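Diaminopimelate decarboxylase (Phaeodactylum tricornutum, PDB 7JPJ) probably catalyses the pyridoxal 5'-phosphate-dependent decarboxylation of diaminopimelate to lysine in lysine biosynthesis, and works as an obligate dimer. Local coordinates at residues A40-A43 and C44-F47; F47-A50 and Y51-V55; K426-T429 and L430-Y434. All blocks are in the same frame, centred on the assembly; numbering follows the deposited sequence.

Contact 1. Residues A40-A43 and C44-F47; sequences AADA and CLAF
L45 folds back over the carbonyl of A41, one helical turn earlier. L45 N donates to A41 O at 2.9 Å, and the bond is nearly straight, with an angle of 167° at the hydrogen. CG stays beside the backbone N (chi1 -71°), which brings it within 3.3 Å of A41 O. CD1 of L45 lies alongside the same oxygen.

C44 is one residue earlier. Its N donates to A40 O at 3.0 Å and makes a longer, weak bond to A41 O. SG of C44 is also turned to the side of its own N (chi1 -66°), and it comes to 3.3 Å from A40 O.

The next bonds are less regular. A46 N reaches D42 O at 3.1 Å in a weak, bent bond, and A46 CB comes to 3.4 Å from that oxygen. F47 N bonds to C44 O at 3.0 Å, three residues back rather than four, so the chain tightens here.

C44 packs against V55 of strand 53-58, P280, and Y283 and L284 of helix 282-285. A41 rests on I76. The F47 side chain packs on M276 and I278 of strand 275-278. D42 OD1 makes a long, weak ion pair with K74. A46 O accepts from Q253 NE2 of helix 252-270.

This is the C-terminal end of helix 34-45, packed on the parallel strands of the TIM-barrel-like domain that binds pyridoxal phosphate in this decarboxylase family.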
ATOM      1  N   ALA A  40     -24.292  -3.454  11.724  1.00 21.20           N
ATOM      2  CA  ALA A  40     -23.552  -2.213  11.921  1.00 20.75           C
ATOM      3  C   ALA A  40     -24.408  -1.002  11.579  1.00 20.77           C
ATOM      4  O   ALA A  40     -24.375   0.010  12.291  1.00 20.91           O
ATOM      5  CB  ALA A  40     -22.275  -2.223  11.086  1.00 19.58           C
ATOM      6  N   ALA A  41     -25.184  -1.088  10.496  1.00 19.61           N
ATOM      7  CA  ALA A  41     -26.051   0.021  10.110  1.00 19.53           C
ATOM      8  C   ALA A  41     -27.067   0.325  11.202  1.00 20.40           C
ATOM      9  O   ALA A  41     -27.262   1.485  11.582  1.00 20.35           O
ATOM     10  CB  ALA A  41     -26.754  -0.299   8.792  1.00 19.35           C
ATOM     11  N   ASP A  42     -27.722  -0.715  11.726  1.00 20.96           N
ATOM     12  CA  ASP A  42     -28.702  -0.517  12.789  1.00 21.23           C
ATOM     13  C   ASP A  42     -28.045   0.001  14.063  1.00 21.80           C
ATOM     14  O   ASP A  42     -28.601   0.867  14.746  1.00 22.00           O
ATOM     15  CB  ASP A  42     -29.447  -1.825  13.057  1.00 21.21           C
ATOM     16  CG  ASP A  42     -30.661  -2.002  12.163  1.00 20.71           C
ATOM     17  OD1 ASP A  42     -31.035  -1.035  11.462  1.00 20.42           O
ATOM     18  OD2 ASP A  42     -31.236  -3.113  12.153  1.00 20.49           O
ATOM     19  N   ALA A  43     -26.859  -0.516  14.397  1.00 19.48           N
ATOM     20  CA  ALA A  43     -26.170  -0.061  15.598  1.00 19.78           C
ATOM     21  C   ALA A  43     -25.795   1.412  15.507  1.00 19.40           C
ATOM     22  O   ALA A  43     -25.782   2.112  16.526  1.00 19.73           O
ATOM     23  CB  ALA A  43     -24.926  -0.911  15.847  1.00 19.92           C
ATOM     24  N   CYS A  44     -25.485   1.903  14.306  1.00 20.55           N
ATOM     25  CA  CYS A  44     -25.129   3.310  14.157  1.00 20.24           C
ATOM     26  C   CYS A  44     -26.364   4.199  14.111  1.00 20.40           C
ATOM     27  O   CYS A  44     -26.369   5.286  14.697  1.00 20.60           O
ATOM     28  CB  CYS A  44     -24.279   3.510  12.903  1.00 18.92           C
ATOM     29  SG  CYS A  44     -22.658   2.719  12.978  1.00 18.26           S
ATOM     30  N   LEU A  45     -27.420   3.756  13.424  1.00 18.55           N
ATOM     31  CA  LEU A  45     -28.671   4.505  13.405  1.00 18.65           C
ATOM     32  C   LEU A  45     -29.334   4.576  14.774  1.00 19.25           C
ATOM     33  O   LEU A  45     -30.254   5.381  14.958  1.00 19.37           O
ATOM     34  CB  LEU A  45     -29.637   3.886  12.394  1.00 18.63           C
ATOM     35  CG  LEU A  45     -29.268   4.080  10.924  1.00 18.13           C
ATOM     36  CD1 LEU A  45     -29.997   3.072  10.050  1.00 18.26           C
ATOM     37  CD2 LEU A  45     -29.566   5.499  10.482  1.00 17.90           C
ATOM     38  N   ALA A  46     -28.891   3.759  15.733  1.00 19.32           N
ATOM     39  CA  ALA A  46     -29.392   3.784  17.098  1.00 19.85           C
ATOM     40  C   ALA A  46     -28.493   4.587  18.032  1.00 20.16           C
ATOM     41  O   ALA A  46     -28.604   4.455  19.256  1.00 20.62           O
ATOM     42  CB  ALA A  46     -29.560   2.357  17.618  1.00 20.15           C
ATOM     43  N   PHE A  47     -27.605   5.408  17.478  1.00 21.62           N
ATOM     44  CA  PHE A  47     -26.699   6.205  18.292  1.00 21.87           C
ATOM     45  C   PHE A  47     -27.493   7.209  19.124  1.00 22.06           C
ATOM     46  O   PHE A  47     -28.380   7.887  18.586  1.00 21.81           O
ATOM     47  CB  PHE A  47     -25.694   6.934  17.399  1.00 21.46           C
ATOM     48  CG  PHE A  47     -24.470   7.421  18.122  1.00 21.72           C
ATOM     49  CD1 PHE A  47     -24.474   8.645  18.772  1.00 21.71           C
ATOM     50  CD2 PHE A  47     -23.310   6.663  18.137  1.00 21.36           C
ATOM     51  CE1 PHE A  47     -23.348   9.099  19.436  1.00 21.59           C
ATOM     52  CE2 PHE A  47     -22.179   7.112  18.796  1.00 20.63           C
ATOM     53  CZ  PHE A  47     -22.200   8.332  19.446  1.00 20.89           C
TER

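Contact 2. Residues F47-A50 and Y51-V55; sequences FPNA and YGLTV
The Y51 ring has A50 CB over one face. The methyl is 3.8 Å from the ring centroid and 23° off the normal, a CH-pi contact shifted toward the CD2-CE2 rim. Keeping CG beside its backbone N (chi1 -48°) sets the Y51 ring next to A50. A267 of helix 252-270 and E273 also touch the Y51 side chain. A serine in place of Y51 would probably leave the A50 methyl without its aromatic partner and open a gap beside A267.

The second flat group is the amide of N49. ND2 donates to F47 O at 3.2 Å, with an angle of 163°. The bond runs in the carbonyl plane and close to the amide plane. OD1 of N49 accepts a weak bond from G52 N at 2.9 Å. L53 CB lies 3.7 Å from N49 CG, and the two side chains cross at about a right angle.

N49 thus ties together both sides of the loop from helix 34-45 to strand 53-58 of the barrel. G52 has a positive phi, where a side chain would be jammed against Y51 O. Beyond it, L53 CD2 packs on F47 CB at 3.7 Å, and L53 also rests on M276 of strand 275-278.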
ATOM      1  N   PHE A  47     -27.605   5.408  17.478  1.00 21.62           N
ATOM      2  CA  PHE A  47     -26.699   6.205  18.292  1.00 21.87           C
ATOM      3  C   PHE A  47     -27.493   7.209  19.124  1.00 22.06           C
ATOM      4  O   PHE A  47     -28.380   7.887  18.586  1.00 21.81           O
ATOM      5  CB  PHE A  47     -25.694   6.934  17.399  1.00 21.46           C
ATOM      6  CG  PHE A  47     -24.470   7.421  18.122  1.00 21.72           C
ATOM      7  CD1 PHE A  47     -24.474   8.645  18.772  1.00 21.71           C
ATOM      8  CD2 PHE A  47     -23.310   6.663  18.137  1.00 21.36           C
ATOM      9  CE1 PHE A  47     -23.348   9.099  19.436  1.00 21.59           C
ATOM     10  CE2 PHE A  47     -22.179   7.112  18.796  1.00 20.63           C
ATOM     11  CZ  PHE A  47     -22.200   8.332  19.446  1.00 20.89           C
ATOM     12  N   PRO A  48     -27.218   7.329  20.421  1.00 22.49           N
ATOM     13  CA  PRO A  48     -27.961   8.290  21.248  1.00 22.63           C
ATOM     14  C   PRO A  48     -27.736   9.721  20.778  1.00 22.45           C
ATOM     15  O   PRO A  48     -26.599  10.170  20.615  1.00 22.33           O
ATOM     16  CB  PRO A  48     -27.394   8.059  22.654  1.00 22.85           C
ATOM     17  CG  PRO A  48     -26.795   6.686  22.605  1.00 22.79           C
ATOM     18  CD  PRO A  48     -26.278   6.522  21.215  1.00 22.55           C
ATOM     19  N   ASN A  49     -28.837  10.438  20.555  1.00 20.49           N
ATOM     20  CA  ASN A  49     -28.786  11.821  20.103  1.00 21.08           C
ATOM     21  C   ASN A  49     -29.840  12.631  20.842  1.00 22.17           C
ATOM     22  O   ASN A  49     -30.861  12.097  21.282  1.00 22.71           O
ATOM     23  CB  ASN A  49     -28.999  11.938  18.585  1.00 21.08           C
ATOM     24  CG  ASN A  49     -30.374  11.482  18.148  1.00 21.39           C
ATOM     25  OD1 ASN A  49     -31.217  12.295  17.779  1.00 21.78           O
ATOM     26  ND2 ASN A  49     -30.604  10.174  18.178  1.00 21.02           N
ATOM     27  N   ALA A  50     -29.584  13.932  20.972  1.00 20.51           N
ATOM     28  CA  ALA A  50     -30.490  14.811  21.701  1.00 21.79           C
ATOM     29  C   ALA A  50     -31.547  15.428  20.791  1.00 22.06           C
ATOM     30  O   ALA A  50     -32.742  15.376  21.102  1.00 23.25           O
ATOM     31  CB  ALA A  50     -29.699  15.910  22.414  1.00 22.00           C
ATOM     32  N   TYR A  51     -31.129  16.001  19.660  1.00 20.64           N
ATOM     33  CA  TYR A  51     -32.033  16.752  18.796  1.00 21.09           C
ATOM     34  C   TYR A  51     -31.902  16.336  17.335  1.00 20.10           C
ATOM     35  O   TYR A  51     -32.188  17.132  16.434  1.00 20.22           O
ATOM     36  CB  TYR A  51     -31.793  18.254  18.946  1.00 21.56           C
ATOM     37  CG  TYR A  51     -31.717  18.702  20.387  1.00 22.54           C
ATOM     38  CD1 TYR A  51     -32.859  18.762  21.174  1.00 24.00           C
ATOM     39  CD2 TYR A  51     -30.504  19.062  20.962  1.00 22.17           C
ATOM     40  CE1 TYR A  51     -32.798  19.165  22.492  1.00 25.04           C
ATOM     41  CE2 TYR A  51     -30.433  19.470  22.283  1.00 23.23           C
ATOM     42  CZ  TYR A  51     -31.586  19.519  23.041  1.00 24.66           C
ATOM     43  OH  TYR A  51     -31.534  19.920  24.355  1.00 25.86           O
ATOM     44  N   GLY A  52     -31.475  15.100  17.079  1.00 21.31           N
ATOM     45  CA  GLY A  52     -31.364  14.625  15.712  1.00 20.52           C
ATOM     46  C   GLY A  52     -30.004  14.058  15.355  1.00 19.96           C
ATOM     47  O   GLY A  52     -28.969  14.587  15.776  1.00 20.01           O
ATOM     48  N   LEU A  53     -29.994  12.987  14.561  1.00 19.90           N
ATOM     49  CA  LEU A  53     -28.775  12.278  14.205  1.00 18.82           C
ATOM     50  C   LEU A  53     -28.725  12.034  12.704  1.00 18.29           C
ATOM     51  O   LEU A  53     -29.753  11.776  12.072  1.00 18.86           O
ATOM     52  CB  LEU A  53     -28.681  10.937  14.949  1.00 19.06           C
ATOM     53  CG  LEU A  53     -27.658   9.917  14.445  1.00 18.25           C
ATOM     54  CD1 LEU A  53     -26.246  10.312  14.863  1.00 17.54           C
ATOM     55  CD2 LEU A  53     -27.997   8.512  14.917  1.00 18.94           C
ATOM     56  N   THR A  54     -27.521  12.127  12.140  1.00 19.70           N
ATOM     57  CA  THR A  54     -27.247  11.727  10.767  1.00 19.00           C
ATOM     58  C   THR A  54     -25.998  10.861  10.762  1.00 18.57           C
ATOM     59  O   THR A  54     -24.973  11.249  11.329  1.00 18.42           O
ATOM     60  CB  THR A  54     -27.041  12.935   9.847  1.00 18.64           C
ATOM     61  OG1 THR A  54     -28.161  13.819   9.958  1.00 19.06           O
ATOM     62  CG2 THR A  54     -26.899  12.482   8.399  1.00 17.98           C
ATOM     63  N   VAL A  55     -26.082   9.699  10.125  1.00 17.57           N
ATOM     64  CA  VAL A  55     -24.951   8.787  10.003  1.00 17.17           C
ATOM     65  C   VAL A  55     -24.389   8.909   8.594  1.00 16.62           C
ATOM     66  O   VAL A  55     -25.113   8.717   7.609  1.00 16.76           O
ATOM     67  CB  VAL A  55     -25.360   7.339  10.309  1.00 17.31           C
ATOM     68  CG1 VAL A  55     -24.185   6.399  10.081  1.00 16.89           C
ATOM     69  CG2 VAL A  55     -25.878   7.228  11.730  1.00 17.82           C
TER

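Contact 3. Residues K426-T429 and L430-Y434; sequences KRQT and LSQIY. With SO4 (sulfate ion), chain E.
T429 and Q432 form a capping box at the start of the short, weakly bonded helix 430-433. T429 is the N-cap. Its N donates to Q432 OE1 at 2.7 Å, in the carbonyl plane and with an angle of 179°. In return, Q432 N makes a weak bond to T429 OG1 at 3.3 Å. OG1 also donates to Q432 OE1 at 3.2 Å, from above the carbonyl plane. Two donors of T429 thus meet one amide oxygen. With the bond from Q432 NE2 to N436 OD1 of the second subunit, they are likely to limit how the Q432 amide turns. OG1 reaches the helix because it sits between its own backbone N and carbonyl carbon (chi1 75°).

Q428 CG packs 3.5 Å from Q432 OE1, with the two amide planes 67° apart. The polar end of Q428 is held by N403 ND2 and E409 N, which bond to its OE1. I433 CG1 lies 3.6 Å from T429 O.

L430 N donates to O2 of a sulfate, probably from the crystallisation liquor, at 3.0 Å. L430 packs on F84 of the second subunit. The arrangement is a capping box with an anion at the helix N-terminus, placed at the dimer interface.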
ATOM      1  N   LYS A 426     -15.988  -8.201 -10.894  1.00 19.32           N
ATOM      2  CA  LYS A 426     -15.282  -9.302 -11.532  1.00 21.00           C
ATOM      3  C   LYS A 426     -13.774  -9.121 -11.396  1.00 20.03           C
ATOM      4  O   LYS A 426     -13.269  -8.005 -11.245  1.00 20.98           O
ATOM      5  CB  LYS A 426     -15.677  -9.414 -13.006  1.00 20.31           C
ATOM      6  CG  LYS A 426     -15.497  -8.137 -13.816  1.00 22.70           C
ATOM      7  CD  LYS A 426     -15.912  -8.347 -15.270  1.00 22.44           C
ATOM      8  CE  LYS A 426     -15.872  -7.047 -16.065  1.00 23.00           C
ATOM      9  NZ  LYS A 426     -16.230  -7.258 -17.499  1.00 28.06           N
ATOM     10  N   ARG A 427     -13.058 -10.242 -11.434  1.00 18.77           N
ATOM     11  CA  ARG A 427     -11.608 -10.204 -11.328  1.00 18.62           C
ATOM     12  C   ARG A 427     -11.014  -9.387 -12.467  1.00 18.80           C
ATOM     13  O   ARG A 427     -11.495  -9.429 -13.603  1.00 19.45           O
ATOM     14  CB  ARG A 427     -11.037 -11.623 -11.343  1.00 18.65           C
ATOM     15  CG  ARG A 427      -9.529 -11.697 -11.137  1.00 18.56           C
ATOM     16  CD  ARG A 427      -9.031 -13.138 -11.168  1.00 18.69           C
ATOM     17  NE  ARG A 427      -9.887 -14.030 -10.387  1.00 21.18           N
ATOM     18  CZ  ARG A 427      -9.772 -14.218  -9.076  1.00 24.68           C
ATOM     19  NH1 ARG A 427      -8.832 -13.583  -8.388  1.00 28.93           N
ATOM     20  NH2 ARG A 427     -10.597 -15.045  -8.452  1.00 18.92           N
ATOM     21  N   GLN A 428      -9.970  -8.632 -12.150  1.00 18.91           N
ATOM     22  CA  GLN A 428      -9.277  -7.843 -13.158  1.00 19.33           C
ATOM     23  C   GLN A 428      -8.455  -8.752 -14.066  1.00 19.33           C
ATOM     24  O   GLN A 428      -7.915  -9.772 -13.629  1.00 20.02           O
ATOM     25  CB  GLN A 428      -8.382  -6.810 -12.476  1.00 18.88           C
ATOM     26  CG  GLN A 428      -7.825  -5.735 -13.379  1.00 19.17           C
ATOM     27  CD  GLN A 428      -6.918  -4.790 -12.624  1.00 19.16           C
ATOM     28  OE1 GLN A 428      -6.263  -5.185 -11.662  1.00 19.90           O
ATOM     29  NE2 GLN A 428      -6.885  -3.532 -13.045  1.00 19.44           N
ATOM     30  N   THR A 429      -8.373  -8.392 -15.342  1.00 20.28           N
ATOM     31  CA  THR A 429      -7.540  -9.154 -16.256  1.00 20.56           C
ATOM     32  C   THR A 429      -6.133  -8.575 -16.281  1.00 20.67           C
ATOM     33  O   THR A 429      -5.898  -7.430 -15.884  1.00 20.62           O
ATOM     34  CB  THR A 429      -8.125  -9.169 -17.669  1.00 20.97           C
ATOM     35  OG1 THR A 429      -7.903  -7.901 -18.294  1.00 21.22           O
ATOM     36  CG2 THR A 429      -9.614  -9.454 -17.627  1.00 20.94           C
ATOM     37  N   LEU A 430      -5.189  -9.391 -16.752  1.00 20.09           N
ATOM     38  CA  LEU A 430      -3.800  -8.951 -16.813  1.00 21.57           C
ATOM     39  C   LEU A 430      -3.645  -7.725 -17.701  1.00 21.58           C
ATOM     40  O   LEU A 430      -2.972  -6.759 -17.325  1.00 22.47           O
ATOM     41  CB  LEU A 430      -2.912 -10.090 -17.311  1.00 20.68           C
ATOM     42  CG  LEU A 430      -1.434  -9.737 -17.478  1.00 22.97           C
ATOM     43  CD1 LEU A 430      -0.798  -9.448 -16.128  1.00 20.72           C
ATOM     44  CD2 LEU A 430      -0.691 -10.846 -18.207  1.00 23.38           C
ATOM     45  N   SER A 431      -4.270  -7.738 -18.882  1.00 20.92           N
ATOM     46  CA  SER A 431      -4.115  -6.625 -19.811  1.00 21.33           C
ATOM     47  C   SER A 431      -4.693  -5.327 -19.251  1.00 21.14           C
ATOM     48  O   SER A 431      -4.247  -4.240 -19.632  1.00 21.75           O
ATOM     49  CB  SER A 431      -4.759  -6.972 -21.156  1.00 21.75           C
ATOM     50  OG  SER A 431      -6.069  -6.438 -21.255  1.00 24.44           O
ATOM     51  N   GLN A 432      -5.668  -5.413 -18.340  1.00 20.72           N
ATOM     52  CA  GLN A 432      -6.210  -4.208 -17.717  1.00 20.62           C
ATOM     53  C   GLN A 432      -5.206  -3.515 -16.805  1.00 20.54           C
ATOM     54  O   GLN A 432      -5.356  -2.319 -16.535  1.00 20.68           O
ATOM     55  CB  GLN A 432      -7.465  -4.539 -16.913  1.00 20.25           C
ATOM     56  CG  GLN A 432      -8.725  -4.694 -17.737  1.00 20.42           C
ATOM     57  CD  GLN A 432      -9.873  -5.240 -16.917  1.00 20.09           C
ATOM     58  OE1 GLN A 432      -9.729  -6.249 -16.226  1.00 19.79           O
ATOM     59  NE2 GLN A 432     -11.019  -4.568 -16.976  1.00 20.22           N
ATOM     60  N   ILE A 433      -4.193  -4.238 -16.323  1.00 20.40           N
ATOM     61  CA  ILE A 433      -3.227  -3.653 -15.399  1.00 20.38           C
ATOM     62  C   ILE A 433      -2.373  -2.601 -16.102  1.00 20.91           C
ATOM     63  O   ILE A 433      -2.039  -1.565 -15.514  1.00 21.02           O
ATOM     64  CB  ILE A 433      -2.364  -4.759 -14.764  1.00 20.22           C
ATOM     65  CG1 ILE A 433      -3.251  -5.799 -14.075  1.00 19.76           C
ATOM     66  CG2 ILE A 433      -1.375  -4.169 -13.774  1.00 20.29           C
ATOM     67  CD1 ILE A 433      -2.482  -6.924 -13.420  1.00 19.67           C
ATOM     68  N   TYR A 434      -2.006  -2.841 -17.360  1.00 21.32           N
ATOM     69  CA  TYR A 434      -1.200  -1.895 -18.124  1.00 21.90           C
ATOM     70  C   TYR A 434      -1.947  -1.400 -19.358  1.00 22.28           C
ATOM     71  O   TYR A 434      -1.356  -1.164 -20.413  1.00 22.86           O
ATOM     72  CB  TYR A 434       0.148  -2.501 -18.515  1.00 22.27           C
ATOM     73  CG  TYR A 434       0.102  -3.901 -19.097  1.00 22.26           C
ATOM     74  CD1 TYR A 434      -0.067  -4.105 -20.461  1.00 22.67           C
ATOM     75  CD2 TYR A 434       0.266  -5.016 -18.286  1.00 21.94           C
ATOM     76  CE1 TYR A 434      -0.096  -5.381 -20.997  1.00 22.76           C
ATOM     77  CE2 TYR A 434       0.239  -6.296 -18.812  1.00 22.03           C
ATOM     78  CZ  TYR A 434       0.060  -6.471 -20.167  1.00 22.44           C
ATOM     79  OH  TYR A 434       0.034  -7.745 -20.693  1.00 22.62           O
TER
HETATM   80  S   SO4 E 503      -5.883 -13.080 -17.629  1.00 38.50           S
HETATM   81  O1  SO4 E 503      -6.557 -14.358 -17.396  1.00 38.50           O
HETATM   82  O2  SO4 E 503      -6.389 -12.091 -16.682  1.00 38.50           O
HETATM   83  O3  SO4 E 503      -4.440 -13.241 -17.439  1.00 38.50           O
HETATM   84  O4  SO4 E 503      -6.140 -12.638 -19.000  1.00 38.50           O

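Contacts 1 and 2 are successive pieces of one helix-loop-strand unit and share F47. Their centres are about 10 Å apart. They also touch directly: C44 O lies 3.6 Å from V55 CG2 and 3.6 Å from L53 CD2, so the helix end rests on the strand that follows it. Contact 3 belongs to the C-terminal part of the chain, across the chain's centre, with its centre about 37 Å from that of contact 1 and about 43 Å from that of contact 2. It meets the second subunit; the other two do not. None lies at the annotated sites. The bound D-lysine, in a pocket of K240, V241, R243 and R321, is about 13 Å from the A40 side chain.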